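Oxidoreductase, Gfo/Idh/MocA family (Vibrio cholerae, PDB 1XEA) probably binds a nicotinamide adenine dinucleotide cofactor on a Rossmann fold and catalyses an oxidation or reduction whose substrate is not established. Local coordinates at residues A[119-124]-A[290-295]; A[126-131]-A[235-240]; A[144-149]-A[227-232]; A[240-245]-A[253-258]. All coordinates share one frame; numbering follows the deposited sequence.

Interactions 1 and 2 are buried, interaction 3 is partly buried and interaction 4 lies at the surface. Interaction 1 ties the end of strand 117-120 and the turn after it to helix 286-311, largely through charged and amide groups. The chain then runs into helix 127-132, which in interaction 2 packs its own Y129 against F237 and F240; R124 O to N130 ND2 and R123 against F240 join these two contacts. Interactions 2, 3 and 4 all reach the large mixed sheet, and F240, in the loop between strands 233-237 and 242-247, belongs to both 2 and 4. In interactions 3 and 4 backbone hydrogen bonds dominate: 3 pairs strands inside the sheet, 4 a hairpin with one of its two outermost strands in this chain.

Interaction 1: residues A[119-124]-A[290-295]; sequences VGFNRR and ERNLAS
R124 and R291 reach toward each other tip to tip, and their guanidinium groups lie flat on one another, with centres 4.0 Å apart and planes inclined by 27°. Both chains are extended from CG to NE. In R291 the CG atom stands anti to the backbone N (chi1 176°), which carries the arm off helix 286-311 toward the turn that follows strand 117-120. The R124 guanidinium is sandwiched: R291 NE sits over one face and F121 CD1 over the opposite face, 3.1 Å above the plane, both offset toward the rim. The shortest approach, R124 NE to R291 NE at 3.2 Å, joins two donors and is not a bond.

N292 supplies the acceptor. Its OD1 takes a hydrogen bond from R124 NH2 at 3.2 Å, with the donor above the amide plane, and a weak one from R124 NH1. The same oxygen lies in the plane of the F121 ring at its edge, 3.3 Å from F121 CE1, and ring and amide are nearly coplanar (6°). V119 CB closes in on N292 OD1 at 3.6 Å. Water 1 bridges R123 O and R291 NH2.

Two stacked, buried like charges would be expected to repel, and D173 OD1, with salt bridges to R124 NH2 and R291 NE, probably offsets this; D173, on helix 160-175, thereby links the turn to helix 286-311.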
# COMPACT_ATOMS: atom_id res chain seq x y z
N VAL A 119 -20.83 11.65 -27.53
CA VAL A 119 -21.18 10.53 -26.65
C VAL A 119 -20.43 10.69 -25.32
O VAL A 119 -19.25 11.02 -25.30
CB VAL A 119 -20.82 9.17 -27.28
CG1 VAL A 119 -21.22 8.05 -26.34
CG2 VAL A 119 -21.52 9.00 -28.63
N GLY A 120 -21.13 10.44 -24.21
CA GLY A 120 -20.54 10.59 -22.90
C GLY A 120 -19.67 9.46 -22.37
O GLY A 120 -20.16 8.54 -21.71
N PHE A 121 -18.38 9.54 -22.65
CA PHE A 121 -17.42 8.54 -22.19
C PHE A 121 -16.43 9.23 -21.26
O PHE A 121 -15.33 9.59 -21.67
CB PHE A 121 -16.66 7.96 -23.37
CG PHE A 121 -17.45 6.99 -24.20
CD1 PHE A 121 -17.73 7.26 -25.54
CD2 PHE A 121 -17.82 5.75 -23.66
CE1 PHE A 121 -18.36 6.31 -26.34
CE2 PHE A 121 -18.45 4.79 -24.45
CZ PHE A 121 -18.72 5.07 -25.79
N ASN A 122 -16.83 9.41 -20.00
CA ASN A 122 -15.99 10.10 -19.03
C ASN A 122 -14.59 9.50 -18.86
O ASN A 122 -13.63 10.23 -18.62
CB ASN A 122 -16.70 10.19 -17.68
CG ASN A 122 -16.77 8.87 -16.95
OD1 ASN A 122 -16.38 8.78 -15.79
ND2 ASN A 122 -17.27 7.83 -17.62
N ARG A 123 -14.45 8.19 -19.01
CA ARG A 123 -13.16 7.54 -18.86
C ARG A 123 -12.15 7.93 -19.94
O ARG A 123 -11.09 7.32 -20.05
CB ARG A 123 -13.33 6.02 -18.82
CG ARG A 123 -13.12 5.40 -17.47
CD ARG A 123 -14.12 4.28 -17.22
NE ARG A 123 -15.40 4.80 -16.74
CZ ARG A 123 -15.88 4.59 -15.52
NH1 ARG A 123 -15.19 3.87 -14.64
NH2 ARG A 123 -17.03 5.13 -15.17
N ARG A 124 -12.47 8.93 -20.76
CA ARG A 124 -11.52 9.38 -21.79
C ARG A 124 -10.91 10.70 -21.33
O ARG A 124 -9.98 11.21 -21.94
CB ARG A 124 -12.20 9.65 -23.13
CG ARG A 124 -12.65 8.43 -23.90
CD ARG A 124 -13.15 8.86 -25.28
NE ARG A 124 -13.90 7.77 -25.90
CZ ARG A 124 -14.66 7.90 -26.99
NH1 ARG A 124 -14.76 9.09 -27.59
NH2 ARG A 124 -15.31 6.85 -27.47
N GLU A 290 -15.49 8.23 -35.25
CA GLU A 290 -15.07 6.89 -35.64
C GLU A 290 -14.85 5.98 -34.44
O GLU A 290 -15.18 4.80 -34.48
CB GLU A 290 -13.79 6.92 -36.48
CG GLU A 290 -13.97 7.39 -37.93
CD GLU A 290 -12.78 7.03 -38.83
OE1 GLU A 290 -11.63 7.47 -38.54
OE2 GLU A 290 -12.99 6.30 -39.83
N ARG A 291 -14.28 6.53 -33.37
CA ARG A 291 -14.02 5.75 -32.17
C ARG A 291 -15.36 5.42 -31.54
O ARG A 291 -15.59 4.30 -31.07
CB ARG A 291 -13.14 6.53 -31.19
CG ARG A 291 -12.91 5.80 -29.87
CD ARG A 291 -11.99 6.56 -28.92
NE ARG A 291 -11.90 5.90 -27.62
CZ ARG A 291 -11.07 6.25 -26.64
NH1 ARG A 291 -10.24 7.26 -26.81
NH2 ARG A 291 -11.07 5.58 -25.50
N ASN A 292 -16.26 6.40 -31.53
CA ASN A 292 -17.58 6.17 -30.95
C ASN A 292 -18.27 5.01 -31.68
O ASN A 292 -18.69 4.02 -31.07
CB ASN A 292 -18.41 7.45 -31.02
CG ASN A 292 -17.87 8.52 -30.12
OD1 ASN A 292 -17.71 8.30 -28.92
ND2 ASN A 292 -17.58 9.67 -30.67
N LEU A 293 -18.37 5.12 -33.00
CA LEU A 293 -18.98 4.07 -33.79
C LEU A 293 -18.31 2.75 -33.51
O LEU A 293 -18.95 1.78 -33.13
CB LEU A 293 -18.87 4.39 -35.27
CG LEU A 293 -19.86 5.46 -35.69
CD1 LEU A 293 -19.48 6.01 -37.05
CD2 LEU A 293 -21.26 4.88 -35.69
N ALA A 294 -17.00 2.73 -33.71
CA ALA A 294 -16.24 1.51 -33.50
C ALA A 294 -16.54 0.83 -32.16
O ALA A 294 -16.79 -0.38 -32.11
CB ALA A 294 -14.75 1.81 -33.61
N SER A 295 -16.52 1.59 -31.07
CA SER A 295 -16.79 1.01 -29.75
C SER A 295 -18.19 0.41 -29.63
O SER A 295 -18.38 -0.63 -28.99
CB SER A 295 -16.56 2.05 -28.65
OG SER A 295 -15.21 2.47 -28.66
O HOH W 1 -9.58 6.01 -22.66

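Interaction 2: residues A[126-131]-A[235-240]; sequences IPLYNQ and YLFDSF
This is a buried aromatic cluster with one polar link, formed where helix 127-132 and the residue before it pack on the end of strand 233-237, a strand of the mixed sheet, and on the loop that follows. Y129, F237 and F240 make up the cluster. Y129 CG is anti to its carbonyl carbon (chi1 -58°), which sends the ring out to meet F237 tip to tip. Y129 CD1 stands over the centre of the F237 ring, 3.7 Å above its plane, and Y129 CE1 comes 3.3 Å from F237 CG; the two rings are oblique, with planes 36° apart. F240 crosses Y129 obliquely as well, Y129 CZ lying 3.6 Å from F240 CD2.

Aliphatic branches fill in around the rings. I126 CG2 lies over the centre of one face of the Y129 ring and also touches F240 CD2 at 3.7 Å. L128 CD2 leans on F237 CE2, again at 3.7 Å, while L128 CB rests 3.5 Å from F240 O.

The hydroxyl Y129 OH donates to S239 O (2.5 Å), approaching from above the carbonyl plane. The tyrosine thus satisfies a backbone carbonyl of the loop: the bond holds the tip of the ring while F237 on one side and I126 and F240 on the other pack it.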
# COMPACT_ATOMS: atom_id res chain seq x y z
N ILE A 126 -10.07 11.27 -17.84
CA ILE A 126 -9.62 11.12 -16.46
C ILE A 126 -8.37 11.98 -16.29
O ILE A 126 -7.30 11.66 -16.81
CB ILE A 126 -9.31 9.67 -16.14
CG1 ILE A 126 -10.55 8.83 -16.44
CG2 ILE A 126 -8.90 9.53 -14.68
CD1 ILE A 126 -11.79 9.29 -15.72
N PRO A 127 -8.50 13.10 -15.54
CA PRO A 127 -7.36 13.99 -15.32
C PRO A 127 -6.05 13.33 -14.89
O PRO A 127 -5.01 13.61 -15.46
CB PRO A 127 -7.89 15.01 -14.30
CG PRO A 127 -9.03 14.28 -13.62
CD PRO A 127 -9.67 13.50 -14.74
N LEU A 128 -6.10 12.43 -13.91
CA LEU A 128 -4.86 11.81 -13.50
C LEU A 128 -4.29 10.88 -14.57
O LEU A 128 -3.07 10.75 -14.69
CB LEU A 128 -5.04 11.03 -12.18
CG LEU A 128 -3.75 10.42 -11.58
CD1 LEU A 128 -2.88 11.52 -11.03
CD2 LEU A 128 -4.09 9.43 -10.49
N TYR A 129 -5.13 10.24 -15.36
CA TYR A 129 -4.59 9.34 -16.37
C TYR A 129 -4.05 10.05 -17.60
O TYR A 129 -3.01 9.67 -18.12
CB TYR A 129 -5.63 8.31 -16.81
CG TYR A 129 -6.19 7.46 -15.70
CD1 TYR A 129 -5.67 7.50 -14.40
CD2 TYR A 129 -7.26 6.60 -15.96
CE1 TYR A 129 -6.20 6.70 -13.39
CE2 TYR A 129 -7.80 5.80 -14.96
CZ TYR A 129 -7.27 5.86 -13.68
OH TYR A 129 -7.81 5.07 -12.70
N ASN A 130 -4.76 11.07 -18.07
CA ASN A 130 -4.33 11.80 -19.26
C ASN A 130 -3.12 12.68 -18.97
O ASN A 130 -2.39 13.06 -19.89
CB ASN A 130 -5.47 12.66 -19.80
CG ASN A 130 -6.68 11.83 -20.26
OD1 ASN A 130 -6.60 10.60 -20.37
ND2 ASN A 130 -7.79 12.51 -20.53
N GLN A 131 -2.90 13.00 -17.70
CA GLN A 131 -1.77 13.83 -17.31
C GLN A 131 -0.47 13.08 -17.46
O GLN A 131 0.55 13.65 -17.84
CB GLN A 131 -1.91 14.28 -15.87
CG GLN A 131 -0.63 14.84 -15.29
CD GLN A 131 -0.80 15.26 -13.83
OE1 GLN A 131 0.20 15.44 -13.11
NE2 GLN A 131 -2.06 15.42 -13.39
N TYR A 235 2.79 1.88 -15.43
CA TYR A 235 1.92 2.59 -14.48
C TYR A 235 0.79 1.66 -14.08
O TYR A 235 0.33 0.85 -14.88
CB TYR A 235 1.26 3.82 -15.10
CG TYR A 235 2.17 4.95 -15.48
CD1 TYR A 235 2.91 4.91 -16.66
CD2 TYR A 235 2.29 6.08 -14.66
CE1 TYR A 235 3.74 5.97 -17.02
CE2 TYR A 235 3.11 7.14 -15.00
CZ TYR A 235 3.83 7.08 -16.19
OH TYR A 235 4.66 8.12 -16.53
N LEU A 236 0.31 1.80 -12.86
CA LEU A 236 -0.80 0.98 -12.40
C LEU A 236 -1.65 1.82 -11.47
O LEU A 236 -1.25 2.10 -10.34
CB LEU A 236 -0.30 -0.24 -11.63
CG LEU A 236 -1.26 -1.43 -11.45
CD1 LEU A 236 -0.72 -2.28 -10.30
CD2 LEU A 236 -2.66 -0.99 -11.14
N PHE A 237 -2.81 2.23 -11.95
CA PHE A 237 -3.70 3.05 -11.13
C PHE A 237 -4.78 2.18 -10.49
O PHE A 237 -5.50 1.47 -11.18
CB PHE A 237 -4.36 4.13 -11.99
CG PHE A 237 -3.39 5.06 -12.64
CD1 PHE A 237 -2.97 4.85 -13.94
CD2 PHE A 237 -2.92 6.17 -11.95
CE1 PHE A 237 -2.10 5.75 -14.57
CE2 PHE A 237 -2.05 7.08 -12.57
CZ PHE A 237 -1.64 6.87 -13.88
N ASP A 238 -4.88 2.25 -9.16
CA ASP A 238 -5.87 1.47 -8.41
C ASP A 238 -7.16 2.28 -8.20
O ASP A 238 -8.11 1.81 -7.58
CB ASP A 238 -5.29 1.05 -7.05
CG ASP A 238 -4.59 2.20 -6.35
OD1 ASP A 238 -3.57 2.69 -6.86
OD2 ASP A 238 -5.07 2.62 -5.28
N SER A 239 -7.17 3.50 -8.72
CA SER A 239 -8.33 4.37 -8.62
C SER A 239 -8.11 5.56 -9.56
O SER A 239 -7.18 5.56 -10.36
CB SER A 239 -8.52 4.88 -7.19
OG SER A 239 -7.60 5.89 -6.85
N PHE A 240 -8.97 6.56 -9.46
CA PHE A 240 -8.83 7.73 -10.29
C PHE A 240 -7.96 8.79 -9.60
O PHE A 240 -7.63 9.79 -10.21
CB PHE A 240 -10.21 8.31 -10.63
CG PHE A 240 -11.07 7.38 -11.43
CD1 PHE A 240 -12.30 6.96 -10.94
CD2 PHE A 240 -10.62 6.88 -12.66
CE1 PHE A 240 -13.07 6.05 -11.67
CE2 PHE A 240 -11.39 5.97 -13.40
CZ PHE A 240 -12.62 5.54 -12.90

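Interaction 3: residues A[144-149]-A[227-232]; sequences LRSLRW and TASYDN
S229 O is the best-held polar atom, gripped by two backbone donors: R145 N at 2.7 Å, in the carbonyl plane, and S146 N at 3.2 Å, from above it. Two residues facing one make this a classic beta bulge at the start of strand 146-152. S229 N returns a bond to S146 O, nearly straight at 168°. Beyond it the strands run antiparallel, their directions 178° apart, and R148 with T227 forms a second hydrogen-bonded pair, R148 N meeting T227 O at 2.7 Å almost along the C=O axis.

On the face that carries S146, R148, T227 and S229, the two serine hydroxyls bond OG to OG at 2.9 Å. R148 and T227 lie side by side, pointing the same way, and water 2 lies within bonding distance of T227 OG1 and R148 O. The charge of R148 is met by E150.

On the other face L147 CD1 touches A228 CB at 3.8 Å. At the strand end, L144 CD2 makes a CH-pi contact over the Y230 face, 3.7 Å from the ring centroid; Y230 OH is bonded to E135, and the Y230 side chain is about 5 Å from a bound nickel ion. At the bulge, R145 bends at chi2 (-62°), and its NE forms a salt bridge with D231 OD2 at 3.2 Å.

L147 and A228 thus lie on one face, while the serines, T227 and R148 are on the other, which meets the second subunit, consistent with the sheet-mediated dimers of this family. S229 packs there on N216 of the second subunit, and R148 NH1 lies close to R148 NH1 of that subunit, a like-charge approach that E150 would probably offset.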
# COMPACT_ATOMS: atom_id res chain seq x y z
N LEU A 144 2.61 3.20 -26.36
CA LEU A 144 2.02 2.17 -25.52
C LEU A 144 2.30 0.75 -26.00
O LEU A 144 1.91 0.38 -27.10
CB LEU A 144 0.50 2.36 -25.42
CG LEU A 144 -0.01 3.35 -24.36
CD1 LEU A 144 -1.53 3.42 -24.42
CD2 LEU A 144 0.45 2.90 -22.99
N ARG A 145 2.97 -0.04 -25.17
CA ARG A 145 3.25 -1.42 -25.54
C ARG A 145 2.11 -2.30 -25.05
O ARG A 145 1.97 -3.45 -25.47
CB ARG A 145 4.58 -1.89 -24.95
CG ARG A 145 5.79 -1.16 -25.50
CD ARG A 145 5.93 -1.40 -27.00
NE ARG A 145 6.80 -0.41 -27.64
CZ ARG A 145 6.39 0.46 -28.55
NH1 ARG A 145 5.11 0.47 -28.94
NH2 ARG A 145 7.25 1.33 -29.08
N SER A 146 1.30 -1.75 -24.15
CA SER A 146 0.15 -2.47 -23.62
C SER A 146 -0.67 -1.54 -22.72
O SER A 146 -0.15 -0.58 -22.15
CB SER A 146 0.61 -3.72 -22.84
OG SER A 146 0.67 -3.49 -21.44
N LEU A 147 -1.96 -1.83 -22.62
CA LEU A 147 -2.87 -1.05 -21.80
C LEU A 147 -4.00 -1.98 -21.37
O LEU A 147 -4.71 -2.53 -22.21
CB LEU A 147 -3.44 0.14 -22.58
CG LEU A 147 -4.53 0.97 -21.87
CD1 LEU A 147 -3.93 1.69 -20.69
CD2 LEU A 147 -5.16 1.94 -22.84
N ARG A 148 -4.15 -2.18 -20.06
CA ARG A 148 -5.18 -3.06 -19.53
C ARG A 148 -6.13 -2.30 -18.63
O ARG A 148 -5.72 -1.70 -17.64
CB ARG A 148 -4.54 -4.20 -18.75
CG ARG A 148 -5.54 -5.12 -18.06
CD ARG A 148 -4.84 -6.33 -17.46
NE ARG A 148 -4.00 -5.98 -16.32
CZ ARG A 148 -2.90 -6.64 -15.97
NH1 ARG A 148 -2.49 -7.69 -16.68
NH2 ARG A 148 -2.21 -6.24 -14.90
N TRP A 149 -7.41 -2.34 -18.97
CA TRP A 149 -8.40 -1.66 -18.17
C TRP A 149 -9.28 -2.71 -17.49
O TRP A 149 -9.98 -3.46 -18.15
CB TRP A 149 -9.23 -0.76 -19.09
CG TRP A 149 -9.86 0.39 -18.37
CD1 TRP A 149 -10.82 0.32 -17.39
CD2 TRP A 149 -9.55 1.77 -18.52
NE1 TRP A 149 -11.11 1.56 -16.93
CE2 TRP A 149 -10.35 2.48 -17.61
CE3 TRP A 149 -8.67 2.48 -19.35
CZ2 TRP A 149 -10.30 3.87 -17.49
CZ3 TRP A 149 -8.63 3.86 -19.23
CH2 TRP A 149 -9.44 4.54 -18.31
N THR A 227 -3.72 -0.41 -16.05
CA THR A 227 -2.31 -0.71 -16.15
C THR A 227 -1.84 -0.36 -17.53
O THR A 227 -2.41 -0.82 -18.52
CB THR A 227 -2.03 -2.20 -15.97
OG1 THR A 227 -2.43 -2.61 -14.66
CG2 THR A 227 -0.56 -2.49 -16.16
N ALA A 228 -0.80 0.45 -17.62
CA ALA A 228 -0.26 0.85 -18.91
C ALA A 228 1.23 0.55 -18.96
O ALA A 228 1.93 0.72 -17.97
CB ALA A 228 -0.50 2.33 -19.12
N SER A 229 1.72 0.11 -20.11
CA SER A 229 3.15 -0.13 -20.16
C SER A 229 3.77 0.37 -21.45
O SER A 229 3.16 0.34 -22.51
CB SER A 229 3.45 -1.61 -19.96
OG SER A 229 3.30 -2.32 -21.17
N TYR A 230 5.00 0.84 -21.32
CA TYR A 230 5.78 1.34 -22.44
C TYR A 230 7.08 0.58 -22.35
O TYR A 230 7.16 -0.45 -21.68
CB TYR A 230 6.05 2.83 -22.26
CG TYR A 230 4.80 3.68 -22.19
CD1 TYR A 230 4.05 3.76 -21.01
CD2 TYR A 230 4.37 4.40 -23.30
CE1 TYR A 230 2.91 4.56 -20.95
CE2 TYR A 230 3.23 5.19 -23.25
CZ TYR A 230 2.51 5.26 -22.08
OH TYR A 230 1.39 6.06 -22.02
N ASP A 231 8.12 1.07 -23.01
CA ASP A 231 9.39 0.37 -22.91
C ASP A 231 10.07 0.82 -21.63
O ASP A 231 10.34 2.00 -21.44
CB ASP A 231 10.28 0.64 -24.13
CG ASP A 231 9.74 -0.03 -25.40
OD1 ASP A 231 9.45 -1.26 -25.36
OD2 ASP A 231 9.61 0.68 -26.43
N ASN A 232 10.30 -0.14 -20.74
CA ASN A 232 10.96 0.11 -19.45
C ASN A 232 10.23 1.09 -18.56
O ASN A 232 10.81 1.65 -17.63
CB ASN A 232 12.39 0.57 -19.64
CG ASN A 232 13.26 -0.52 -20.24
OD1 ASN A 232 13.19 -1.68 -19.83
ND2 ASN A 232 14.08 -0.15 -21.21
O HOH W 2 -5.36 -3.24 -14.79

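Interaction 4: residues A[240-245]-A[253-258]; sequences FTQGKM and RVALKD
R253 leaves strand 250-255 on the face it shares with Q242, K244 and A255, with CG anti to the backbone N (chi1 170°). From CB the chain runs extended: CG passes 4.1 Å from G243 O, and NE comes 3.6 Å from Q242 OE1. A turn at chi4 (-73°) then lays the guanidinium back along its own strand, so that A255 CB sits 3.2 Å above one of its faces, offset toward the rim. At the tip, NH2 lies 3.5 Å from Q242 OE1, which meets the guanidinium at its edge, in plane. The approach is polar but too long to count as a hydrogen bond, and amide and guanidinium are almost perpendicular (88°).

V254 N gives G243 O a nearly straight bond of 2.8 Å, the reverse bond from G243 N to V254 O is weak, and L256 N donates to T241 O at 2.8 Å. On the other face V254 CG1 touches CB of the selenomethionine M245 at 3.9 Å, and V254 also reaches F237.

Strand 250-255 is one of the two outermost strands of the mixed sheet in this chain. The antiparallel hairpin is held mainly by main-chain bonds, one of them weak, while Q242 and R253 approach without a bond; R253 also uses its backbone to join the fourth subunit.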
# COMPACT_ATOMS: atom_id res chain seq x y z
N PHE A 240 -8.97 6.56 -9.46
CA PHE A 240 -8.83 7.73 -10.29
C PHE A 240 -7.96 8.79 -9.60
O PHE A 240 -7.63 9.79 -10.21
CB PHE A 240 -10.21 8.31 -10.63
CG PHE A 240 -11.07 7.38 -11.43
CD1 PHE A 240 -12.30 6.96 -10.94
CD2 PHE A 240 -10.62 6.88 -12.66
CE1 PHE A 240 -13.07 6.05 -11.67
CE2 PHE A 240 -11.39 5.97 -13.40
CZ PHE A 240 -12.62 5.54 -12.90
N THR A 241 -7.57 8.56 -8.36
CA THR A 241 -6.78 9.58 -7.66
C THR A 241 -5.36 9.15 -7.33
O THR A 241 -4.48 9.99 -7.17
CB THR A 241 -7.46 10.00 -6.35
OG1 THR A 241 -7.33 8.96 -5.38
CG2 THR A 241 -8.92 10.28 -6.59
N GLN A 242 -5.16 7.85 -7.23
CA GLN A 242 -3.86 7.31 -6.90
C GLN A 242 -3.35 6.28 -7.89
O GLN A 242 -4.14 5.57 -8.53
CB GLN A 242 -3.92 6.65 -5.54
CG GLN A 242 -3.74 7.60 -4.40
CD GLN A 242 -3.69 6.86 -3.09
OE1 GLN A 242 -3.24 7.41 -2.07
NE2 GLN A 242 -4.14 5.59 -3.11
N GLY A 243 -2.03 6.20 -7.98
CA GLY A 243 -1.41 5.24 -8.86
C GLY A 243 0.07 5.15 -8.59
O GLY A 243 0.65 6.01 -7.93
N LYS A 244 0.70 4.10 -9.09
CA LYS A 244 2.12 3.97 -8.90
C LYS A 244 2.81 3.90 -10.25
O LYS A 244 2.27 3.36 -11.21
CB LYS A 244 2.45 2.75 -8.02
CG LYS A 244 1.59 1.54 -8.27
CD LYS A 244 1.91 0.40 -7.30
CE LYS A 244 1.46 0.69 -5.87
NZ LYS A 244 1.34 -0.57 -5.05
N MSE A 245 4.00 4.50 -10.32
CA MSE A 245 4.81 4.54 -11.53
C MSE A 245 6.09 3.76 -11.32
O MSE A 245 6.81 3.96 -10.34
CB MSE A 245 5.14 6.00 -11.85
CG MSE A 245 5.96 6.20 -13.11
SE MSE A 245 6.47 8.09 -13.44
CE MSE A 245 8.36 7.98 -12.95
N ARG A 253 5.01 7.03 -6.30
CA ARG A 253 3.58 7.29 -6.23
C ARG A 253 3.20 8.48 -7.10
O ARG A 253 3.93 9.46 -7.15
CB ARG A 253 3.20 7.58 -4.76
CG ARG A 253 1.80 8.10 -4.54
CD ARG A 253 1.42 8.08 -3.05
NE ARG A 253 0.10 8.67 -2.78
CZ ARG A 253 -0.17 9.97 -2.83
NH1 ARG A 253 0.79 10.83 -3.13
NH2 ARG A 253 -1.41 10.39 -2.58
N VAL A 254 2.11 8.35 -7.85
CA VAL A 254 1.61 9.44 -8.68
C VAL A 254 0.17 9.65 -8.24
O VAL A 254 -0.64 8.72 -8.26
CB VAL A 254 1.59 9.11 -10.21
CG1 VAL A 254 2.99 9.13 -10.79
CG2 VAL A 254 0.92 7.78 -10.46
N ALA A 255 -0.17 10.87 -7.84
CA ALA A 255 -1.54 11.12 -7.39
C ALA A 255 -2.15 12.42 -7.90
O ALA A 255 -1.46 13.31 -8.39
CB ALA A 255 -1.61 11.08 -5.87
N LEU A 256 -3.46 12.50 -7.76
CA LEU A 256 -4.21 13.66 -8.18
C LEU A 256 -4.02 14.76 -7.15
O LEU A 256 -3.95 14.49 -5.95
CB LEU A 256 -5.68 13.28 -8.27
CG LEU A 256 -6.65 14.29 -8.86
CD1 LEU A 256 -6.25 14.63 -10.31
CD2 LEU A 256 -8.03 13.68 -8.83
N LYS A 257 -3.91 16.01 -7.61
CA LYS A 257 -3.74 17.15 -6.72
C LYS A 257 -4.84 17.14 -5.67
O LYS A 257 -5.96 16.69 -5.93
CB LYS A 257 -3.81 18.45 -7.52
CG LYS A 257 -2.66 19.40 -7.26
CD LYS A 257 -2.67 20.55 -8.26
CE LYS A 257 -1.32 21.27 -8.28
NZ LYS A 257 -1.28 22.42 -9.22
N ASP A 258 -4.53 17.64 -4.48
CA ASP A 258 -5.51 17.68 -3.40
C ASP A 258 -6.57 18.75 -3.68
O ASP A 258 -6.33 19.69 -4.43
CB ASP A 258 -4.80 17.95 -2.07
CG ASP A 258 -5.71 17.74 -0.87
OD1 ASP A 258 -6.69 16.99 -0.98
OD2 ASP A 258 -5.44 18.32 0.20